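PDB 4IIY: MccF from Escherichia coli, which confers self-immunity to microcin C7, probably as an S66-family serine peptidase that cleaves the processed antibiotic. Local coordinates for residues 153-158 and 238-243; 172-177 and 220-225; 304-309 and 313-318. The protein carries 1 engineered substitution. All coordinates share one frame; numbering follows the deposited sequence.

Contact 1 (153-158 and 238-243)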
loop_
_atom_site.group_PDB
_atom_site.type_symbol
_atom_site.label_atom_id
_atom_site.label_comp_id
_atom_site.label_asym_id
_atom_site.label_seq_id
_atom_site.Cartn_x
_atom_site.Cartn_y
_atom_site.Cartn_z
ATOM N N GLY B 153 -3.169 12.567 -9.866
ATOM C CA GLY B 153 -3.667 13.687 -9.093
ATOM C C GLY B 153 -3.874 14.941 -9.926
ATOM O O GLY B 153 -4.867 15.657 -9.767
ATOM N N ILE B 154 -2.941 15.221 -10.827
ATOM C CA ILE B 154 -3.067 16.366 -11.720
ATOM C C ILE B 154 -4.260 16.182 -12.653
ATOM O O ILE B 154 -5.040 17.114 -12.871
ATOM C CB ILE B 154 -1.755 16.619 -12.494
ATOM C CG1 ILE B 154 -0.694 17.165 -11.537
ATOM C CG2 ILE B 154 -1.986 17.565 -13.659
ATOM C CD1 ILE B 154 0.711 17.214 -12.113
ATOM N N TYR B 155 -4.431 14.985 -13.193
ATOM C CA TYR B 155 -5.599 14.710 -14.026
ATOM C C TYR B 155 -6.901 14.928 -13.246
ATOM O O TYR B 155 -7.843 15.567 -13.733
ATOM C CB TYR B 155 -5.533 13.282 -14.587
ATOM C CG TYR B 155 -6.770 12.879 -15.354
ATOM C CD1 TYR B 155 -7.029 13.386 -16.616
ATOM C CD2 TYR B 155 -7.697 12.001 -14.799
ATOM C CE1 TYR B 155 -8.174 13.019 -17.310
ATOM C CE2 TYR B 155 -8.837 11.626 -15.487
ATOM C CZ TYR B 155 -9.069 12.138 -16.743
ATOM O OH TYR B 155 -10.215 11.760 -17.415
ATOM N N ALA B 156 -6.960 14.398 -12.031
ATOM C CA ALA B 156 -8.156 14.526 -11.199
ATOM C C ALA B 156 -8.518 15.989 -10.945
ATOM O O ALA B 156 -9.697 16.356 -10.976
ATOM C CB ALA B 156 -7.980 13.774 -9.875
ATOM N N LYS B 157 -7.510 16.824 -10.705
ATOM C CA LYS B 157 -7.745 18.227 -10.369
ATOM C C LYS B 157 -7.972 19.139 -11.567
ATOM O O LYS B 157 -8.650 20.166 -11.437
ATOM C CB LYS B 157 -6.574 18.772 -9.555
ATOM C CG LYS B 157 -6.556 18.315 -8.113
ATOM C CD LYS B 157 -7.703 18.959 -7.331
ATOM C CE LYS B 157 -7.698 18.555 -5.869
ATOM N NZ LYS B 157 -8.842 19.181 -5.140
ATOM N N THR B 158 -7.409 18.793 -12.725
ATOM C CA THR B 158 -7.351 19.735 -13.845
ATOM C C THR B 158 -7.905 19.199 -15.156
ATOM O O THR B 158 -8.172 19.983 -16.074
ATOM C CB THR B 158 -5.906 20.215 -14.142
ATOM O OG1 THR B 158 -5.150 19.135 -14.707
ATOM C CG2 THR B 158 -5.219 20.719 -12.885
ATOM N N GLU B 238 -13.293 -0.461 -26.496
ATOM C CA GLU B 238 -12.833 0.920 -26.541
ATOM C C GLU B 238 -13.356 1.677 -25.330
ATOM O O GLU B 238 -14.553 1.640 -25.033
ATOM C CB GLU B 238 -13.292 1.623 -27.821
ATOM C CG GLU B 238 -12.816 3.060 -27.932
ATOM C CD GLU B 238 -13.111 3.662 -29.291
ATOM O OE1 GLU B 238 -13.766 2.982 -30.111
ATOM O OE2 GLU B 238 -12.685 4.809 -29.543
ATOM N N GLY B 239 -12.465 2.367 -24.623
ATOM C CA GLY B 239 -12.858 3.112 -23.439
ATOM C C GLY B 239 -11.723 3.969 -22.922
ATOM O O GLY B 239 -10.563 3.781 -23.303
ATOM N N ARG B 240 -12.056 4.923 -22.060
ATOM C CA ARG B 240 -11.063 5.793 -21.440
ATOM C C ARG B 240 -10.113 4.986 -20.567
ATOM O O ARG B 240 -10.554 4.225 -19.716
ATOM C CB ARG B 240 -11.770 6.825 -20.563
ATOM C CG ARG B 240 -10.817 7.762 -19.847
ATOM C CD ARG B 240 -11.533 8.706 -18.891
ATOM N NE ARG B 240 -12.133 7.990 -17.769
ATOM C CZ ARG B 240 -12.334 8.514 -16.564
ATOM N NH1 ARG B 240 -11.970 9.766 -16.302
ATOM N NH2 ARG B 240 -12.892 7.773 -15.614
ATOM N N VAL B 241 -8.810 5.169 -20.763
ATOM C CA VAL B 241 -7.840 4.475 -19.925
ATOM C C VAL B 241 -7.519 5.271 -18.657
ATOM O O VAL B 241 -7.333 6.493 -18.703
ATOM C CB VAL B 241 -6.553 4.125 -20.702
ATOM C CG1 VAL B 241 -5.789 5.367 -21.127
ATOM C CG2 VAL B 241 -5.658 3.207 -19.871
ATOM N N ILE B 242 -7.479 4.571 -17.528
ATOM C CA ILE B 242 -7.206 5.194 -16.236
ATOM C C ILE B 242 -6.319 4.253 -15.437
ATOM O O ILE B 242 -6.492 3.033 -15.495
ATOM C CB ILE B 242 -8.512 5.442 -15.434
ATOM C CG1 ILE B 242 -9.393 6.476 -16.120
ATOM C CG2 ILE B 242 -8.209 5.923 -14.015
ATOM C CD1 ILE B 242 -8.875 7.887 -15.984
ATOM N N GLY B 243 -5.376 4.814 -14.680
ATOM C CA GLY B 243 -4.598 4.013 -13.745
ATOM C C GLY B 243 -3.144 4.423 -13.642
ATOM O O GLY B 243 -2.833 5.609 -13.556
#
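Tyr155 of helix 148-158 and Arg240 of strand 236-245 reach across to each other and join by one polar link. Arg240 NH1 donates to Tyr155 OH over 2.9 Å in a somewhat bent bond, the N-H...O angle being 146°. The hydroxyl lies at the edge of the guanidinium, near its plane, and NH1 at the edge of the ring; the planes stand 55° apart. Tyrosine suits the place: with CG opposite the backbone N (chi1 175°), its rigid ring reaches from the helix to the strand and ends in an acceptor. The strongest partner of Arg240 is elsewhere: NH2 forms a salt bridge with Asp265 and bonds to Glu260 O, which helps to fix how the guanidinium is turned.

The apolar part belongs to Ile242. Its CD1 sits 3.8 Å from Tyr155 CE2, and the same methyl lies over the centre of one face of the Arg240 guanidinium, 3.5 Å above its plane. A branched aliphatic chain can thus cover the flat cation and leave its N-H groups to acceptors at the edge.

Together they tie a helix of the N-terminal domain to a strand of the C-terminal domain, an interdomain contact of the S66 LD-carboxypeptidase architecture.

Contact 2 (172-177 and 220-225)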
loop_
_atom_site.group_PDB
_atom_site.type_symbol
_atom_site.label_atom_id
_atom_site.label_comp_id
_atom_site.label_asym_id
_atom_site.label_seq_id
_atom_site.Cartn_x
_atom_site.Cartn_y
_atom_site.Cartn_z
ATOM N N PHE B 172 15.980 6.796 -19.764
ATOM C CA PHE B 172 16.929 7.298 -20.755
ATOM C C PHE B 172 18.390 7.076 -20.376
ATOM O O PHE B 172 19.265 7.283 -21.206
ATOM C CB PHE B 172 16.630 8.754 -21.139
ATOM C CG PHE B 172 15.355 8.904 -21.918
ATOM C CD1 PHE B 172 15.173 8.196 -23.092
ATOM C CD2 PHE B 172 14.327 9.716 -21.467
ATOM C CE1 PHE B 172 13.985 8.307 -23.813
ATOM C CE2 PHE B 172 13.155 9.838 -22.188
ATOM C CZ PHE B 172 12.986 9.131 -23.358
ATOM N N GLY B 173 18.645 6.634 -19.145
ATOM C CA GLY B 173 19.973 6.198 -18.754
ATOM C C GLY B 173 20.227 4.714 -18.997
ATOM O O GLY B 173 21.324 4.215 -18.744
ATOM N N GLU B 174 19.212 4.002 -19.479
ATOM C CA GLU B 174 19.359 2.609 -19.890
ATOM C C GLU B 174 20.377 2.496 -21.030
ATOM O O GLU B 174 20.373 3.305 -21.964
ATOM C CB GLU B 174 17.990 2.068 -20.326
ATOM C CG GLU B 174 17.967 0.651 -20.914
ATOM C CD GLU B 174 18.274 -0.451 -19.904
ATOM O OE1 GLU B 174 18.521 -0.155 -18.714
ATOM O OE2 GLU B 174 18.248 -1.636 -20.310
ATOM N N HIS B 175 21.253 1.493 -20.958
ATOM C CA HIS B 175 22.201 1.255 -22.048
ATOM C C HIS B 175 21.479 0.790 -23.315
ATOM O O HIS B 175 20.418 0.170 -23.244
ATOM C CB HIS B 175 23.242 0.204 -21.646
ATOM C CG HIS B 175 24.250 0.687 -20.648
ATOM N ND1 HIS B 175 25.457 1.238 -21.021
ATOM C CD2 HIS B 175 24.241 0.679 -19.294
ATOM C CE1 HIS B 175 26.141 1.565 -19.938
ATOM N NE2 HIS B 175 25.429 1.226 -18.877
ATOM N N PRO B 176 22.056 1.077 -24.493
ATOM C CA PRO B 176 21.586 0.411 -25.715
ATOM C C PRO B 176 21.646 -1.091 -25.493
ATOM O O PRO B 176 22.471 -1.544 -24.703
ATOM C CB PRO B 176 22.616 0.842 -26.760
ATOM C CG PRO B 176 23.115 2.157 -26.264
ATOM C CD PRO B 176 23.145 2.031 -24.764
ATOM N N PRO B 177 20.806 -1.870 -26.187
ATOM C CA PRO B 177 19.941 -1.445 -27.293
ATOM C C PRO B 177 18.559 -0.954 -26.874
ATOM O O PRO B 177 17.883 -0.289 -27.656
ATOM C CB PRO B 177 19.789 -2.733 -28.109
ATOM C CG PRO B 177 19.861 -3.811 -27.087
ATOM C CD PRO B 177 20.849 -3.338 -26.051
ATOM N N ARG B 220 27.529 -7.106 -18.393
ATOM C CA ARG B 220 27.303 -8.098 -19.435
ATOM C C ARG B 220 25.919 -7.787 -19.988
ATOM O O ARG B 220 25.124 -7.127 -19.317
ATOM C CB ARG B 220 27.418 -9.535 -18.884
ATOM C CG ARG B 220 26.595 -9.839 -17.635
ATOM C CD ARG B 220 25.217 -10.349 -17.987
ATOM N NE ARG B 220 24.456 -10.692 -16.801
ATOM C CZ ARG B 220 23.163 -10.985 -16.823
ATOM N NH1 ARG B 220 22.527 -11.273 -15.700
ATOM N NH2 ARG B 220 22.512 -10.974 -17.979
ATOM N N PRO B 221 25.631 -8.204 -21.227
ATOM C CA PRO B 221 24.310 -7.894 -21.792
ATOM C C PRO B 221 23.157 -8.517 -21.002
ATOM O O PRO B 221 23.265 -9.634 -20.498
ATOM C CB PRO B 221 24.383 -8.490 -23.199
ATOM C CG PRO B 221 25.851 -8.404 -23.547
ATOM C CD PRO B 221 26.583 -8.659 -22.255
ATOM N N LYS B 222 22.068 -7.759 -20.867
ATOM C CA LYS B 222 20.831 -8.295 -20.304
ATOM C C LYS B 222 20.291 -9.430 -21.161
ATOM O O LYS B 222 20.437 -9.418 -22.382
ATOM C CB LYS B 222 19.767 -7.201 -20.186
ATOM C CG LYS B 222 20.056 -6.177 -19.092
ATOM C CD LYS B 222 18.957 -5.117 -19.012
ATOM C CE LYS B 222 19.254 -4.095 -17.917
ATOM N NZ LYS B 222 18.254 -2.989 -17.888
ATOM N N LYS B 223 19.670 -10.406 -20.505
ATOM C CA LYS B 223 18.839 -11.394 -21.185
ATOM C C LYS B 223 17.760 -10.654 -21.962
ATOM O O LYS B 223 17.108 -9.741 -21.432
ATOM C CB LYS B 223 18.175 -12.336 -20.171
ATOM C CG LYS B 223 19.129 -13.290 -19.457
ATOM C CD LYS B 223 18.395 -14.338 -18.607
ATOM C CE LYS B 223 17.710 -13.729 -17.393
ATOM N NZ LYS B 223 17.044 -14.781 -16.554
ATOM N N LEU B 224 17.587 -11.025 -23.223
ATOM C CA LEU B 224 16.530 -10.455 -24.053
ATOM C C LEU B 224 15.457 -11.498 -24.300
ATOM O O LEU B 224 15.702 -12.514 -24.957
ATOM C CB LEU B 224 17.090 -9.959 -25.381
ATOM C CG LEU B 224 18.068 -8.797 -25.253
ATOM C CD1 LEU B 224 18.728 -8.487 -26.591
ATOM C CD2 LEU B 224 17.360 -7.573 -24.691
ATOM N N TYR B 225 14.273 -11.247 -23.762
ATOM C CA TYR B 225 13.152 -12.159 -23.871
ATOM C C TYR B 225 12.305 -11.845 -25.089
ATOM O O TYR B 225 12.067 -10.683 -25.405
ATOM C CB TYR B 225 12.269 -12.004 -22.639
ATOM C CG TYR B 225 12.914 -12.378 -21.327
ATOM C CD1 TYR B 225 13.514 -13.616 -21.148
ATOM C CD2 TYR B 225 12.895 -11.498 -20.254
ATOM C CE1 TYR B 225 14.087 -13.964 -19.936
ATOM C CE2 TYR B 225 13.463 -11.831 -19.044
ATOM C CZ TYR B 225 14.057 -13.069 -18.890
ATOM O OH TYR B 225 14.624 -13.422 -17.685
#
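Glu174 holds CG opposite its backbone N (chi1 175°) and then bends at chi2 (69°), which swings its carboxylate toward Lys222; the lysine, with CG anti to the carbonyl carbon and beside the backbone N (chi1 -71°), runs fully extended beyond CG to meet it head-on. The result is a salt bridge between two irregular loops, one linking helices 168-172 and 178-191, the other leading into strand 225-226. It ties these loops together near the ligand pocket, the Lys222 side chain lying about 7 Å from the bound glutamylsulfamoyl inosine.

Lys222 NZ straddles the two oxygens unequally. Its stronger bond goes to Glu174 OE2 at 2.8 Å, on the syn lone pair, the side facing the other oxygen. The bond from the same NZ to Glu174 OE1 is weak, at 3.0 Å. OE1 has a second cationic partner in Arg62, so the buried carboxylate is shared between two positive charges, which would probably favour its ionised form. Lysine fits here because its long chain carries a charge from the partly exposed Lys222 to the buried Glu174.

The loop that bears Lys222 also has a bond of its own: Arg220 NH2, which forms a salt bridge with Glu209, folds back to donate to Pro221 O at 3.0 Å, tilted from the carbonyl plane.

Contact 3 (304-309 and 313-318). With 1EI (5'-O-(L-alpha-glutamylsulfamoyl)inosine), chain K.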
loop_
_atom_site.group_PDB
_atom_site.type_symbol
_atom_site.label_atom_id
_atom_site.label_comp_id
_atom_site.label_asym_id
_atom_site.label_seq_id
_atom_site.Cartn_x
_atom_site.Cartn_y
_atom_site.Cartn_z
ATOM N N GLU B 304 8.032 -6.181 -13.480
ATOM C CA GLU B 304 9.480 -6.342 -13.331
ATOM C C GLU B 304 9.819 -7.298 -12.183
ATOM O O GLU B 304 9.476 -7.031 -11.031
ATOM C CB GLU B 304 10.103 -4.973 -13.057
ATOM C CG GLU B 304 11.599 -4.984 -12.749
ATOM C CD GLU B 304 12.127 -3.616 -12.337
ATOM O OE1 GLU B 304 11.410 -2.849 -11.662
ATOM O OE2 GLU B 304 13.278 -3.292 -12.715
ATOM N N LEU B 305 10.483 -8.411 -12.496
ATOM C CA LEU B 305 11.011 -9.319 -11.475
ATOM C C LEU B 305 9.947 -9.714 -10.439
ATOM O O LEU B 305 10.168 -9.639 -9.233
ATOM C CB LEU B 305 12.249 -8.705 -10.811
ATOM C CG LEU B 305 13.411 -8.405 -11.764
ATOM C CD1 LEU B 305 14.498 -7.591 -11.085
ATOM C CD2 LEU B 305 13.980 -9.704 -12.313
ATOM N N PHE B 306 8.793 -10.155 -10.926
ATOM C CA PHE B 306 7.736 -10.672 -10.066
ATOM C C PHE B 306 8.252 -11.872 -9.266
ATOM O O PHE B 306 8.926 -12.745 -9.811
ATOM C CB PHE B 306 6.556 -11.096 -10.939
ATOM C CG PHE B 306 5.393 -11.668 -10.183
ATOM C CD1 PHE B 306 4.722 -10.920 -9.229
ATOM C CD2 PHE B 306 4.943 -12.948 -10.462
ATOM C CE1 PHE B 306 3.632 -11.457 -8.546
ATOM C CE2 PHE B 306 3.850 -13.479 -9.785
ATOM C CZ PHE B 306 3.195 -12.729 -8.833
ATOM N N ASP B 307 7.922 -11.919 -7.980
ATOM C CA ASP B 307 8.349 -13.019 -7.114
ATOM C C ASP B 307 7.144 -13.909 -6.813
ATOM O O ASP B 307 6.291 -13.561 -5.994
ATOM C CB ASP B 307 8.965 -12.450 -5.834
ATOM C CG ASP B 307 9.167 -13.498 -4.755
ATOM O OD1 ASP B 307 9.149 -14.701 -5.063
ATOM O OD2 ASP B 307 9.348 -13.103 -3.581
ATOM N N CYS B 308 7.075 -15.061 -7.473
ATOM C CA CYS B 308 5.909 -15.938 -7.357
ATOM C C CYS B 308 5.993 -16.891 -6.167
ATOM O O CYS B 308 5.144 -17.769 -6.011
ATOM C CB CYS B 308 5.703 -16.726 -8.656
ATOM S SG CYS B 308 7.033 -17.892 -9.038
ATOM N N ALA B 309 7.019 -16.721 -5.339
ATOM C CA ALA B 309 7.158 -17.506 -4.108
ATOM C C ALA B 309 7.206 -19.017 -4.355
ATOM O O ALA B 309 6.763 -19.804 -3.513
ATOM C CB ALA B 309 6.046 -17.152 -3.110
ATOM N N ARG B 313 3.100 -19.283 -10.427
ATOM C CA ARG B 313 1.933 -18.553 -10.909
ATOM C C ARG B 313 2.318 -17.171 -11.404
ATOM O O ARG B 313 3.230 -16.540 -10.860
ATOM C CB ARG B 313 0.904 -18.419 -9.791
ATOM C CG ARG B 313 0.344 -19.749 -9.346
ATOM C CD ARG B 313 -0.500 -19.644 -8.091
ATOM N NE ARG B 313 -0.719 -20.984 -7.559
ATOM C CZ ARG B 313 -1.058 -21.265 -6.307
ATOM N NH1 ARG B 313 -1.258 -20.286 -5.430
ATOM N NH2 ARG B 313 -1.213 -22.529 -5.938
ATOM N N ARG B 314 1.634 -16.703 -12.440
ATOM C CA ARG B 314 1.832 -15.336 -12.906
ATOM C C ARG B 314 0.691 -14.446 -12.441
ATOM O O ARG B 314 -0.361 -14.935 -12.020
ATOM C CB ARG B 314 1.978 -15.282 -14.426
ATOM C CG ARG B 314 0.798 -15.802 -15.207
ATOM C CD ARG B 314 1.120 -15.840 -16.702
ATOM N NE ARG B 314 0.090 -16.446 -17.554
ATOM C CZ ARG B 314 -1.061 -16.972 -17.139
ATOM N NH1 ARG B 314 -1.384 -16.985 -15.855
ATOM N NH2 ARG B 314 -1.903 -17.492 -18.025
ATOM N N PRO B 315 0.886 -13.128 -12.522
ATOM C CA PRO B 315 -0.154 -12.228 -12.017
ATOM C C PRO B 315 -1.545 -12.460 -12.627
ATOM O O PRO B 315 -2.546 -12.322 -11.923
ATOM C CB PRO B 315 0.398 -10.844 -12.365
ATOM C CG PRO B 315 1.885 -11.039 -12.273
ATOM C CD PRO B 315 2.120 -12.400 -12.871
ATOM N N TYR B 316 -1.625 -12.812 -13.908
ATOM C CA TYR B 316 -2.938 -13.018 -14.513
ATOM C C TYR B 316 -3.711 -14.148 -13.837
ATOM O O TYR B 316 -4.929 -14.078 -13.704
ATOM C CB TYR B 316 -2.794 -13.301 -16.008
ATOM C CG TYR B 316 -4.107 -13.597 -16.696
ATOM C CD1 TYR B 316 -5.058 -12.605 -16.875
ATOM C CD2 TYR B 316 -4.393 -14.868 -17.169
ATOM C CE1 TYR B 316 -6.269 -12.872 -17.505
ATOM C CE2 TYR B 316 -5.596 -15.144 -17.805
ATOM C CZ TYR B 316 -6.527 -14.145 -17.963
ATOM O OH TYR B 316 -7.722 -14.426 -18.596
ATOM N N GLU B 317 -3.003 -15.184 -13.401
ATOM C CA GLU B 317 -3.666 -16.278 -12.703
ATOM C C GLU B 317 -4.253 -15.820 -11.362
ATOM O O GLU B 317 -5.348 -16.242 -10.974
ATOM C CB GLU B 317 -2.711 -17.461 -12.513
ATOM C CG GLU B 317 -3.352 -18.657 -11.826
ATOM C CD GLU B 317 -2.438 -19.868 -11.764
ATOM O OE1 GLU B 317 -1.399 -19.877 -12.462
ATOM O OE2 GLU B 317 -2.763 -20.814 -11.008
ATOM N N VAL B 318 -3.519 -14.966 -10.648
ATOM C CA VAL B 318 -4.011 -14.403 -9.390
ATOM C C VAL B 318 -5.236 -13.520 -9.651
ATOM O O VAL B 318 -6.246 -13.610 -8.963
ATOM C CB VAL B 318 -2.908 -13.602 -8.650
ATOM C CG1 VAL B 318 -3.426 -13.081 -7.318
ATOM C CG2 VAL B 318 -1.670 -14.474 -8.439
HETATM O O6 1EI K . 20.260 0.055 -7.687
HETATM C C6 1EI K . 19.497 -0.276 -8.621
HETATM N N1 1EI K . 19.785 -1.318 -9.427
HETATM C C2 1EI K . 18.976 -1.682 -10.437
HETATM N N3 1EI K . 17.829 -1.045 -10.728
HETATM C C5 1EI K . 18.253 0.474 -8.873
HETATM C C4 1EI K . 17.433 0.014 -9.991
HETATM N N7 1EI K . 17.618 1.536 -8.338
HETATM C C8 1EI K . 16.484 1.739 -9.050
HETATM N N9 1EI K . 16.384 0.827 -10.030
HETATM C "C1'" 1EI K . 15.289 0.712 -11.007
HETATM O "O4'" 1EI K . 14.718 1.975 -11.316
HETATM C "C2'" 1EI K . 14.176 -0.104 -10.385
HETATM O "O2'" 1EI K . 14.354 -1.488 -10.690
HETATM C "C3'" 1EI K . 12.930 0.462 -11.028
HETATM O "O3'" 1EI K . 12.483 -0.418 -12.057
HETATM C "C4'" 1EI K . 13.352 1.772 -11.670
HETATM C "C5'" 1EI K . 12.490 2.938 -11.202
HETATM O "O5'" 1EI K . 12.628 3.141 -9.793
HETATM S SBF 1EI K . 11.578 3.996 -9.072
HETATM O OAE 1EI K . 12.214 4.665 -7.958
HETATM O OAF 1EI K . 11.074 4.926 -10.048
HETATM N NAQ 1EI K . 10.461 3.024 -8.621
HETATM C C 1EI K . 9.275 3.355 -8.068
HETATM O O 1EI K . 8.850 4.480 -7.832
HETATM C CA 1EI K . 8.360 2.209 -7.743
HETATM N N 1EI K . 9.019 0.938 -7.985
HETATM C CB 1EI K . 7.882 2.325 -6.299
HETATM C CG 1EI K . 6.429 1.878 -6.163
HETATM C CD 1EI K . 6.341 0.369 -6.101
HETATM O OE1 1EI K . 7.305 -0.311 -6.507
HETATM O OE2 1EI K . 5.301 -0.136 -5.642
#
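Pro315 is set almost squarely on the ring of Phe306: its CG lies 3.9 Å from the ring centroid and only 4° off the ring normal. This CH-pi contact packs the loop after strand 297-301 against the first turn of helix 315-323, where Arg314 is the N-cap. Proline suits the start of a helix, since the N-H it lacks would have no acceptor in the preceding turn, and its polarised C-H groups meet the pi cloud well.

Phe306 swings its ring at the helix start because CG lies opposite the backbone N (chi1 179°). The opposite face has Cys308 N above it, offset toward the rim. At the ring edge, near its plane, Arg313 O lies 3.3 Å from Phe306 CE2, a polar fit to the positive rim of the ring; Cys308 CB touches that same oxygen, also at 3.3 Å. Ile276 and Val279 of helix 276-288 add apolar contacts to the phenylalanine. Replacing the ring with the single methyl of an alanine is likely to open a gap beneath Pro315 CG and leave Arg313 O without its aromatic C-H neighbour.

Asp307 makes an Asx turn, OD1 accepting from Ala309 N at 2.9 Å. Arg313 forms a salt bridge with Asp87 of the second subunit. At the loop's other end, Glu304, its OE1 also bonded to Ser272, grips the ligand ribose with both oxygens: O3' donates to Glu304 OE1 at 2.7 Å and O2' to Glu304 OE2 at 2.9 Å.

Overall arrangement
The three contacts do not touch one another. Contact 1 lies across the chain's centre from contact 2, their own centres about 31 Å apart, and away from the annotated sites; the chain between its segments includes both loops of contact 2. Contacts 1 and 3 have centres about 27 Å apart and nearest atoms about 15 Å apart. Contacts 2 and 3 are closer, about 7 Å between nearest atoms: contact 3 supplies a pocket residue, Glu304, while contact 2 lies near the pocket, its Lys222 side chain about 10 Å from that of His338, a predicted charge-relay residue. Glu270, also predicted to belong to the charge relay, is about 10 Å from Pro315, side chain to side chain; the predicted nucleophile position carries the engineered Ala145.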